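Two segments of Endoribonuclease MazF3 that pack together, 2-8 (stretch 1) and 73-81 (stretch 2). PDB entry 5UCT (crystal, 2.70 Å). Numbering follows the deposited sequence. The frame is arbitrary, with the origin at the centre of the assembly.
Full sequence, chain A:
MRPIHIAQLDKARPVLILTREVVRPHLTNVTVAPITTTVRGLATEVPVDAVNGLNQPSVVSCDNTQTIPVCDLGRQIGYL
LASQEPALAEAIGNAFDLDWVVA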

# COMPACT_ATOMS: atom_id res chain seq x y z
N ARG A 2 12.18 -10.05 2.79
CA ARG A 2 11.22 -9.21 3.50
C ARG A 2 11.87 -8.54 4.71
O ARG A 2 11.55 -8.86 5.85
N PRO A 3 12.78 -7.60 4.46
CA PRO A 3 13.57 -7.01 5.55
C PRO A 3 12.78 -5.96 6.33
O PRO A 3 11.68 -5.55 5.96
N ILE A 4 13.39 -5.53 7.44
CA ILE A 4 12.81 -4.55 8.35
C ILE A 4 13.85 -3.45 8.56
O ILE A 4 14.86 -3.67 9.24
N HIS A 5 13.60 -2.27 8.00
CA HIS A 5 14.48 -1.12 8.14
C HIS A 5 13.87 -0.10 9.09
O HIS A 5 12.69 -0.17 9.46
N ILE A 6 14.70 0.85 9.50
CA ILE A 6 14.23 2.09 10.11
C ILE A 6 13.99 3.09 8.99
O ILE A 6 14.80 3.20 8.06
N ALA A 7 12.87 3.81 9.06
CA ALA A 7 12.53 4.76 8.01
C ALA A 7 12.07 6.07 8.63
O ALA A 7 11.57 6.11 9.75
N GLN A 8 12.25 7.15 7.87
CA GLN A 8 11.84 8.49 8.28
C GLN A 8 10.45 8.76 7.71
O GLN A 8 10.32 9.21 6.57
N LEU A 73 15.01 5.84 3.73
CA LEU A 73 15.20 4.49 4.24
C LEU A 73 16.54 4.41 4.96
O LEU A 73 17.57 4.80 4.41
N GLY A 74 16.52 3.89 6.19
CA GLY A 74 17.72 3.89 7.02
C GLY A 74 18.28 2.52 7.32
O GLY A 74 18.33 1.64 6.44
N ARG A 75 18.71 2.32 8.56
CA ARG A 75 19.43 1.11 8.94
C ARG A 75 18.55 -0.13 8.80
O ARG A 75 17.35 -0.09 9.07
N GLN A 76 19.17 -1.23 8.37
CA GLN A 76 18.52 -2.54 8.36
C GLN A 76 18.58 -3.14 9.75
O GLN A 76 19.67 -3.37 10.29
N ILE A 77 17.42 -3.38 10.35
CA ILE A 77 17.37 -3.87 11.73
C ILE A 77 16.36 -5.01 11.87
O ILE A 77 15.34 -4.87 12.54
N GLY A 78 16.65 -6.15 11.24
CA GLY A 78 15.86 -7.33 11.49
C GLY A 78 15.34 -7.94 10.20
O GLY A 78 15.84 -7.65 9.11
N TYR A 79 14.32 -8.77 10.36
CA TYR A 79 13.78 -9.57 9.26
C TYR A 79 12.40 -10.06 9.67
O TYR A 79 12.14 -10.29 10.85
N LEU A 80 11.52 -10.20 8.68
CA LEU A 80 10.24 -10.87 8.89
C LEU A 80 10.43 -12.35 8.60
O LEU A 80 10.80 -12.72 7.48
N LEU A 81 10.18 -13.19 9.60
CA LEU A 81 10.38 -14.62 9.45
C LEU A 81 9.49 -15.16 8.33
O LEU A 81 8.35 -14.71 8.15

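Strands 3-8 and 73-79 run antiparallel, their axes 148° apart, and bury 752 Å² between the stretches. The pairs P3-Y79, H5-Q76 and A7-L73 share one face of the sheet, and the register slips by one residue on each side of H5, giving two beta bulges. Four backbone hydrogen bonds hold this frame, among them I77 N to I4 O and I6 N to R75 O, both 2.8 Å.

I4 has the largest covered area, 94 Å². Its CA-to-CB bond points sideways, and an m, t rotamer carries CD1 to 3.5 Å from Y79 O and 3.9 Å from L80 N, so its contacts are with backbone.

I6, also m, t, gives up 86 Å²; its CG1 lies 3.6 Å from I77 CG1, an apolar contact on the face opposite H5. G74 suits the tight backbone here, because an ideal CB would sit 3.0 Å from I6 O.

H5 (83 Å²) adopts chi1 m with chi2 at 86°. L73, in a t, p rotamer, places CD2 4.2 Å from the imidazole centroid and 10° off the ring normal, which identifies a CH-pi contact over the face. H5 CD2 also approaches Q76 CB at 3.6 Å. Beyond H5, the same L73 reaches A7, with CD1 4.2 Å from A7 CB.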

# COMPACT_ATOMS: atom_id res chain seq x y z
CB ARG A 2 10.02 -10.05 3.94
CG ARG A 2 8.80 -9.24 4.34
CD ARG A 2 8.17 -8.57 3.13
NE ARG A 2 7.49 -9.52 2.27
CZ ARG A 2 6.86 -9.20 1.14
NH1 ARG A 2 6.83 -7.94 0.73
NH2 ARG A 2 6.26 -10.14 0.42
CB PRO A 3 14.76 -6.38 4.82
CG PRO A 3 14.20 -6.00 3.50
CD PRO A 3 13.18 -7.06 3.15
CB ILE A 4 12.41 -5.17 9.69
CG1 ILE A 4 11.50 -6.38 9.49
CG2 ILE A 4 11.74 -4.13 10.58
CD1 ILE A 4 11.00 -6.98 10.79
CB HIS A 5 14.75 -0.46 6.79
CG HIS A 5 15.49 -1.33 5.82
ND1 HIS A 5 14.86 -2.23 4.99
CD2 HIS A 5 16.81 -1.43 5.55
CE1 HIS A 5 15.76 -2.85 4.25
NE2 HIS A 5 16.95 -2.39 4.57
CB ILE A 6 15.25 2.63 11.14
CG1 ILE A 6 15.46 1.61 12.26
CG2 ILE A 6 14.79 3.96 11.71
CD1 ILE A 6 16.46 2.05 13.31
CB ALA A 7 11.43 4.21 7.09
CB GLN A 8 12.85 9.54 7.83
CG GLN A 8 12.56 10.93 8.36
CD GLN A 8 12.72 11.02 9.86
OE1 GLN A 8 13.59 10.37 10.45
NE2 GLN A 8 11.88 11.83 10.50
CB LEU A 73 15.13 3.46 3.12
CG LEU A 73 14.76 2.04 3.55
CD1 LEU A 73 13.35 2.01 4.10
CD2 LEU A 73 14.91 1.05 2.40
CB ARG A 75 19.94 1.21 10.38
CG ARG A 75 21.15 2.12 10.57
CD ARG A 75 20.75 3.58 10.68
NE ARG A 75 21.12 4.34 9.49
CZ ARG A 75 22.31 4.90 9.30
NH1 ARG A 75 23.25 4.79 10.23
NH2 ARG A 75 22.56 5.57 8.19
CB GLN A 76 19.21 -3.44 7.33
CG GLN A 76 19.17 -4.94 7.64
CD GLN A 76 17.81 -5.56 7.38
OE1 GLN A 76 16.83 -5.25 8.06
NE2 GLN A 76 17.75 -6.46 6.41
CB ILE A 77 17.06 -2.73 12.72
CG1 ILE A 77 15.85 -1.92 12.25
CG2 ILE A 77 18.28 -1.83 12.90
CD1 ILE A 77 14.81 -1.72 13.34
CB TYR A 79 14.70 -10.76 8.95
CG TYR A 79 14.70 -11.20 7.51
CD1 TYR A 79 14.11 -10.42 6.52
CD2 TYR A 79 15.29 -12.39 7.13
CE1 TYR A 79 14.12 -10.82 5.20
CE2 TYR A 79 15.30 -12.80 5.81
CZ TYR A 79 14.72 -12.01 4.85
OH TYR A 79 14.73 -12.41 3.53
CB LEU A 80 9.14 -10.28 8.01
CG LEU A 80 7.74 -10.85 8.27
CD1 LEU A 80 7.15 -10.28 9.56
CD2 LEU A 80 6.81 -10.62 7.10
CB LEU A 81 10.08 -15.35 10.76
CG LEU A 81 11.20 -15.46 11.80
CD1 LEU A 81 11.74 -14.10 12.22
CD2 LEU A 81 10.72 -16.24 13.01